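Acarbose/maltose binding protein GacH (Streptomyces glaucescens, PDB 3K01) binds acarbose and an acarbose homolog, and probably maltose, as the solute receptor of an ABC transporter in Streptomyces. Local coordinates at residues Y195-G200 with K362-P367; D34-N37 with T43-A46. All blocks are in the same frame, centred on the assembly; numbering follows the deposited sequence.

Contact 1: Y195-G200 with K362-P367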
ATOM      1  N   TYR A 195     -10.646  -6.578  -6.472  1.00  6.42           N
ATOM      2  CA  TYR A 195     -11.610  -7.526  -7.042  1.00  6.87           C
ATOM      3  C   TYR A 195     -11.403  -8.948  -6.544  1.00  7.20           C
ATOM      4  O   TYR A 195     -12.370  -9.669  -6.279  1.00  7.56           O
ATOM      5  CB  TYR A 195     -11.599  -7.462  -8.584  1.00  7.41           C
ATOM      6  CG  TYR A 195     -11.939  -6.063  -9.052  1.00  7.68           C
ATOM      7  CD1 TYR A 195     -13.214  -5.526  -8.897  1.00  9.28           C
ATOM      8  CD2 TYR A 195     -10.966  -5.262  -9.594  1.00  8.45           C
ATOM      9  CE1 TYR A 195     -13.491  -4.214  -9.293  1.00  9.74           C
ATOM     10  CE2 TYR A 195     -11.223  -3.966  -9.994  1.00  9.87           C
ATOM     11  CZ  TYR A 195     -12.502  -3.466  -9.842  1.00  9.65           C
ATOM     12  OH  TYR A 195     -12.735  -2.144 -10.201  1.00 11.75           O
ATOM     13  N   LEU A 196     -10.134  -9.347  -6.406  1.00  7.02           N
ATOM     14  CA  LEU A 196      -9.821 -10.656  -5.855  1.00  7.15           C
ATOM     15  C   LEU A 196     -10.334 -10.764  -4.411  1.00  7.22           C
ATOM     16  O   LEU A 196     -11.039 -11.715  -4.053  1.00  8.01           O
ATOM     17  CB  LEU A 196      -8.325 -10.908  -5.923  1.00  7.18           C
ATOM     18  CG  LEU A 196      -7.893 -12.284  -5.372  1.00  7.38           C
ATOM     19  CD1 LEU A 196      -8.494 -13.443  -6.186  1.00  8.89           C
ATOM     20  CD2 LEU A 196      -6.405 -12.345  -5.362  1.00  8.89           C
ATOM     21  N   TYR A 197     -10.023  -9.756  -3.586  1.00  6.89           N
ATOM     22  CA  TYR A 197     -10.455  -9.773  -2.188  1.00  7.16           C
ATOM     23  C   TYR A 197     -11.985  -9.701  -2.118  1.00  7.49           C
ATOM     24  O   TYR A 197     -12.606 -10.312  -1.242  1.00  8.07           O
ATOM     25  CB  TYR A 197      -9.806  -8.604  -1.436  1.00  7.34           C
ATOM     26  CG  TYR A 197      -8.293  -8.598  -1.447  1.00  6.46           C
ATOM     27  CD1 TYR A 197      -7.548  -9.786  -1.473  1.00  7.05           C
ATOM     28  CD2 TYR A 197      -7.598  -7.398  -1.470  1.00  6.32           C
ATOM     29  CE1 TYR A 197      -6.160  -9.753  -1.466  1.00  8.38           C
ATOM     30  CE2 TYR A 197      -6.245  -7.359  -1.452  1.00  7.28           C
ATOM     31  CZ  TYR A 197      -5.508  -8.534  -1.487  1.00  7.36           C
ATOM     32  OH  TYR A 197      -4.125  -8.480  -1.462  1.00  8.65           O
ATOM     33  N   GLY A 198     -12.588  -8.966  -3.052  1.00  6.95           N
ATOM     34  CA  GLY A 198     -14.045  -8.854  -3.068  1.00  7.21           C
ATOM     35  C   GLY A 198     -14.734 -10.197  -3.328  1.00  8.10           C
ATOM     36  O   GLY A 198     -15.899 -10.385  -2.969  1.00  7.53           O
ATOM     37  N   GLU A 199     -14.024 -11.110  -3.989  1.00  7.72           N
ATOM     38  CA  GLU A 199     -14.555 -12.453  -4.214  1.00  7.94           C
ATOM     39  C   GLU A 199     -14.156 -13.418  -3.115  1.00  8.51           C
ATOM     40  O   GLU A 199     -14.411 -14.631  -3.208  1.00  9.67           O
ATOM     41  CB  GLU A 199     -14.098 -12.972  -5.578  1.00  7.80           C
ATOM     42  CG  GLU A 199     -14.676 -12.175  -6.744  1.00  9.08           C
ATOM     43  CD  GLU A 199     -16.170 -12.008  -6.615  1.00  9.83           C
ATOM     44  OE1 GLU A 199     -16.851 -13.062  -6.530  1.00 11.11           O
ATOM     45  OE2 GLU A 199     -16.675 -10.867  -6.571  1.00  9.88           O
ATOM     46  N   GLY A 200     -13.547 -12.900  -2.061  1.00  8.50           N
ATOM     47  CA  GLY A 200     -13.110 -13.723  -0.934  1.00  9.83           C
ATOM     48  C   GLY A 200     -11.850 -14.483  -1.242  1.00 10.05           C
ATOM     49  O   GLY A 200     -11.538 -15.472  -0.569  1.00 11.26           O
ATOM     50  N   LYS A 362     -10.182  -1.564   5.571  1.00  8.00           N
ATOM     51  CA  LYS A 362     -10.420  -2.687   4.666  1.00  8.95           C
ATOM     52  C   LYS A 362      -9.143  -3.286   4.146  1.00  8.07           C
ATOM     53  O   LYS A 362      -9.204  -4.189   3.298  1.00  8.16           O
ATOM     54  CB  LYS A 362     -11.324  -2.251   3.498  1.00  8.91           C
ATOM     55  CG  LYS A 362     -12.794  -2.091   3.904  1.00 12.27           C
ATOM     56  CD  LYS A 362     -13.410  -3.384   4.436  1.00 15.41           C
ATOM     57  CE  LYS A 362     -14.819  -3.081   4.883  1.00 17.04           C
ATOM     58  NZ  LYS A 362     -14.818  -2.375   6.206  1.00 16.60           N
ATOM     59  N   ALA A 363      -7.981  -2.837   4.605  1.00  7.10           N
ATOM     60  CA  ALA A 363      -6.733  -3.346   4.046  1.00  7.15           C
ATOM     61  C   ALA A 363      -6.570  -4.840   4.292  1.00  7.46           C
ATOM     62  O   ALA A 363      -6.898  -5.340   5.372  1.00  8.68           O
ATOM     63  CB  ALA A 363      -5.559  -2.568   4.607  1.00  7.77           C
ATOM     64  N   VAL A 364      -6.019  -5.518   3.288  1.00  8.25           N
ATOM     65  CA  VAL A 364      -5.757  -6.953   3.366  1.00  8.05           C
ATOM     66  C   VAL A 364      -4.256  -7.126   3.278  1.00  8.32           C
ATOM     67  O   VAL A 364      -3.607  -6.531   2.433  1.00  8.26           O
ATOM     68  CB  VAL A 364      -6.460  -7.704   2.185  1.00  7.96           C
ATOM     69  CG1 VAL A 364      -6.074  -9.198   2.160  1.00  9.65           C
ATOM     70  CG2 VAL A 364      -7.962  -7.547   2.274  1.00  9.57           C
ATOM     71  N   GLU A 365      -3.715  -7.981   4.146  1.00  8.31           N
ATOM     72  CA  GLU A 365      -2.294  -8.212   4.161  1.00  7.83           C
ATOM     73  C   GLU A 365      -1.794  -8.797   2.848  1.00  8.14           C
ATOM     74  O   GLU A 365      -2.501  -9.586   2.202  1.00  8.27           O
ATOM     75  CB  GLU A 365      -1.955  -9.207   5.265  1.00  9.21           C
ATOM     76  CG  GLU A 365      -2.169  -8.692   6.683  1.00  8.52           C
ATOM     77  CD  GLU A 365      -1.894  -9.746   7.745  1.00 10.20           C
ATOM     78  OE1 GLU A 365      -1.026 -10.604   7.518  1.00 11.84           O
ATOM     79  OE2 GLU A 365      -2.545  -9.700   8.822  1.00 14.15           O
ATOM     80  N   ARG A 366      -0.583  -8.437   2.476  1.00  9.16           N
ATOM     81  CA  ARG A 366       0.142  -9.144   1.418  1.00 10.12           C
ATOM     82  C   ARG A 366       0.552 -10.519   1.945  1.00 10.53           C
ATOM     83  O   ARG A 366       0.585 -10.736   3.154  1.00 10.24           O
ATOM     84  CB  ARG A 366       1.459  -8.426   1.105  1.00 11.66           C
ATOM     85  CG  ARG A 366       1.353  -6.972   0.785  1.00 13.46           C
ATOM     86  CD  ARG A 366       0.984  -6.681  -0.656  1.00 16.03           C
ATOM     87  NE  ARG A 366       1.128  -5.248  -0.844  1.00 14.74           N
ATOM     88  CZ  ARG A 366       2.129  -4.609  -1.448  1.00 11.79           C
ATOM     89  NH1 ARG A 366       3.099  -5.242  -2.114  1.00 14.83           N
ATOM     90  NH2 ARG A 366       2.078  -3.286  -1.489  1.00 12.81           N
ATOM     91  N   PRO A 367       0.932 -11.440   1.035  1.00 11.11           N
ATOM     92  CA  PRO A 367       1.669 -12.602   1.513  1.00 11.28           C
ATOM     93  C   PRO A 367       3.083 -12.137   1.871  1.00 10.51           C
ATOM     94  O   PRO A 367       3.792 -11.563   1.048  1.00 10.87           O
ATOM     95  CB  PRO A 367       1.679 -13.557   0.300  1.00 12.48           C
ATOM     96  CG  PRO A 367       1.453 -12.692  -0.863  1.00 12.89           C
ATOM     97  CD  PRO A 367       0.739 -11.439  -0.431  1.00 12.23           C
TER
HETATM   98  O   HOH W   1      -2.432  -6.645   0.028  1.00  8.46           O
HETATM   99  O   HOH W   2      -2.850 -10.515  -0.447  1.00  8.84           O
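Tyr197, near the end of helix 193-198, meets Val364 of the short strand 363-364, and the two side chains approach from opposite directions. The tyrosine shows how one residue can make a dry contact along its ring and a wet one at its tip. CB starts the side chain toward the strand, and with CG anti to the carbonyl carbon (chi1 -59°) the ring reaches across to the valine with one face against it. CG lies 3.9 Å from Val364 CG2, which also rests against CD2. Further along, CE2 is 3.7 Å from Val364 CB. CE1 and CZ turn the same face to the other methyl, Val364 CG1, which sits 3.8 Å from the centroid of the Tyr197 ring and 15° off its normal, a CH-pi contact over the face. The branched valine thus lies diagonally over one face, with CG2 above the CG-CD2 side and CG1 above the CE1-CZ side.

At the tip, Tyr197 OH reaches the other backbone through two waters. Water 1 donates to Tyr197 OH at 2.9 Å and to Val364 O at 2.7 Å. Water 2 accepts from Tyr197 OH at 2.6 Å and passes a hydrogen on to Glu365 O at 2.8 Å. After Tyr197 the helix ends in a Schellman motif, with Gly200 as its C-prime residue. Tyr197 also touches Pro294 of strand 293-302.

Chemically, the hydroxyl is used both as donor and as acceptor, and the carbonyl oxygens of the successive residues Val364 and Glu365 are each met by a water. The contact therefore combines direct apolar packing with a solvent-mediated polar link, joining the end of helix 193-198 to the segment after helix 351-360, which pairs with strand 293-302.

Contact 2: D34-N37 with T43-A46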
ATOM      1  N   ASP A  34      16.384   7.052   4.090  1.00  9.77           N
ATOM      2  CA  ASP A  34      14.981   7.396   3.923  1.00 10.15           C
ATOM      3  C   ASP A  34      14.635   7.432   2.444  1.00 10.58           C
ATOM      4  O   ASP A  34      15.457   7.826   1.620  1.00 13.02           O
ATOM      5  CB  ASP A  34      14.752   8.767   4.555  1.00 10.69           C
ATOM      6  CG  ASP A  34      13.327   9.260   4.410  1.00 10.07           C
ATOM      7  OD1 ASP A  34      12.386   8.440   4.310  1.00 10.49           O
ATOM      8  OD2 ASP A  34      13.164  10.502   4.395  1.00 11.81           O
ATOM      9  N   THR A  35      13.430   6.992   2.104  1.00 11.05           N
ATOM     10  CA  THR A  35      12.969   6.980   0.696  1.00 11.16           C
ATOM     11  C   THR A  35      11.843   8.002   0.461  1.00 11.59           C
ATOM     12  O   THR A  35      11.221   7.995  -0.613  1.00 12.62           O
ATOM     13  CB  THR A  35      12.369   5.637   0.339  1.00 11.63           C
ATOM     14  OG1 THR A  35      11.299   5.398   1.257  1.00 11.65           O
ATOM     15  CG2 THR A  35      13.399   4.519   0.439  1.00 12.78           C
ATOM     16  N   SER A  36      11.545   8.853   1.435  1.00 11.46           N
ATOM     17  CA  SER A  36      10.458   9.810   1.276  1.00 11.77           C
ATOM     18  C   SER A  36      10.737  10.766   0.106  1.00 12.45           C
ATOM     19  O   SER A  36      11.884  10.952  -0.334  1.00 12.33           O
ATOM     20  CB  SER A  36      10.176  10.542   2.593  1.00 11.79           C
ATOM     21  OG  SER A  36      11.186  11.497   2.854  1.00 11.67           O
ATOM     22  N   ASN A  37       9.663  11.348  -0.414  1.00 13.62           N
ATOM     23  CA  ASN A  37       9.776  12.156  -1.635  1.00 13.85           C
ATOM     24  C   ASN A  37      10.317  13.574  -1.412  1.00 14.18           C
ATOM     25  O   ASN A  37      10.610  13.994  -0.284  1.00 13.30           O
ATOM     26  CB  ASN A  37       8.449  12.148  -2.424  1.00 14.35           C
ATOM     27  CG  ASN A  37       7.358  12.939  -1.754  1.00 15.13           C
ATOM     28  OD1 ASN A  37       7.610  13.880  -1.012  1.00 17.50           O
ATOM     29  ND2 ASN A  37       6.114  12.575  -2.050  1.00 18.16           N
ATOM     30  N   THR A  43      11.162  17.316   6.205  1.00 12.04           N
ATOM     31  CA  THR A  43      10.498  16.971   7.457  1.00 11.99           C
ATOM     32  C   THR A  43      11.083  15.691   8.040  1.00 11.46           C
ATOM     33  O   THR A  43      11.359  15.626   9.255  1.00 10.93           O
ATOM     34  CB  THR A  43       8.985  16.802   7.249  1.00 12.39           C
ATOM     35  OG1 THR A  43       8.429  18.062   6.854  1.00 14.02           O
ATOM     36  CG2 THR A  43       8.281  16.319   8.511  1.00 13.67           C
ATOM     37  N   TYR A  44      11.261  14.678   7.196  1.00 10.12           N
ATOM     38  CA  TYR A  44      11.792  13.424   7.724  1.00 10.13           C
ATOM     39  C   TYR A  44      13.236  13.567   8.219  1.00 10.71           C
ATOM     40  O   TYR A  44      13.596  12.926   9.221  1.00 10.67           O
ATOM     41  CB  TYR A  44      11.653  12.285   6.716  1.00 10.26           C
ATOM     42  CG  TYR A  44      10.399  11.435   6.899  1.00  9.56           C
ATOM     43  CD1 TYR A  44      10.127  10.809   8.113  1.00  9.75           C
ATOM     44  CD2 TYR A  44       9.491  11.250   5.858  1.00  9.19           C
ATOM     45  CE1 TYR A  44       8.988  10.000   8.282  1.00  8.85           C
ATOM     46  CE2 TYR A  44       8.375  10.438   6.016  1.00  8.22           C
ATOM     47  CZ  TYR A  44       8.131   9.823   7.226  1.00  9.40           C
ATOM     48  OH  TYR A  44       7.036   8.993   7.379  1.00  9.10           O
ATOM     49  N   GLN A  45      14.062  14.380   7.545  1.00 10.11           N
ATOM     50  CA  GLN A  45      15.409  14.636   8.027  1.00 10.98           C
ATOM     51  C   GLN A  45      15.367  15.305   9.394  1.00 11.50           C
ATOM     52  O   GLN A  45      16.130  14.936  10.292  1.00 10.62           O
ATOM     53  CB  GLN A  45      16.206  15.482   7.035  1.00 11.33           C
ATOM     54  CG  GLN A  45      17.614  15.763   7.560  1.00 12.26           C
ATOM     55  CD  GLN A  45      18.584  16.338   6.554  1.00 13.91           C
ATOM     56  OE1 GLN A  45      19.759  16.539   6.886  1.00 17.30           O
ATOM     57  NE2 GLN A  45      18.125  16.593   5.340  1.00 13.62           N
ATOM     58  N   ALA A  46      14.485  16.286   9.568  1.00 11.25           N
ATOM     59  CA  ALA A  46      14.376  16.956  10.862  1.00 11.51           C
ATOM     60  C   ALA A  46      13.904  15.990  11.939  1.00 10.97           C
ATOM     61  O   ALA A  46      14.408  16.015  13.072  1.00 11.59           O
ATOM     62  CB  ALA A  46      13.466  18.167  10.768  1.00 11.86           C
TER
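Asp34 holds its CG anti to the backbone N (chi1 178°), which carries the carboxylate from the end of strand 28-34 toward Tyr44 of helix 41-49; Tyr44 in turn has chi1 at -95°, well removed from a staggered value, and swings its ring in beside Ser36. The example illustrates how a turn that folds back on its own carboxylate can offer a shaped surface to the helix that follows it.

Asp34 OD2 lies 3.3 Å from Tyr44 CB and 3.8 Å from Tyr44 CG, at the root of the ring. The two side chains cross almost perpendicularly, and the carboxylate plane is inclined by 69° to the ring. Ser36 meets the ring a little further out, its CB 3.4 Å from Tyr44 CD2 and its OG 3.5 Å from the same carbon. Both approaches to the ring are oblique, and the contact is one of close van der Waals packing.

The carboxylate is held by the turn together with Tyr62. Ser36 N donates to Asp34 OD1 at 3.0 Å, coming from above the carboxylate plane and closing an Asx turn. Ser36 OG donates to Asp34 OD2 at 2.7 Å, on the syn side but tilted somewhat out of the carboxylate plane. Tyr62 OH also hydrogen-bonds to OD2, so this buried oxygen has two hydroxyl partners, which should restrain the carboxylate against turning.

The contact lies at the first turn of a beta-alpha-beta crossover, in which strand 28-34 leads through helix 41-49 to the parallel strand 58-64. Asp34 bonds through its backbone to Val63 of that strand and to Val65 just after it. Arg89 of strand 87-91 touches both Ser36 and Tyr44, and Thr328 and Leu332 of helix 322-332 also pack on Tyr44.

Contact 1 and contact 2 lie on opposite sides of the chain's centre, with their own centres about 30 Å apart and their nearest atoms about 13 Å from each other; the centre of contact 1 is about 12 Å, that of contact 2 about 18 Å, from the centre of the chain. What joins them is the sheet: strand 28-34 pairs with strand 87-91, which pairs with 293-302, which in turn flanks strand 363-364. Strand 87-91 serves both ends, offering Arg89 to contact 2 and Glu91, in a long and weak ion pair, to Arg366. Proteins of this family hold their solute in a cleft between two lobes; neither contact includes a bound ligand.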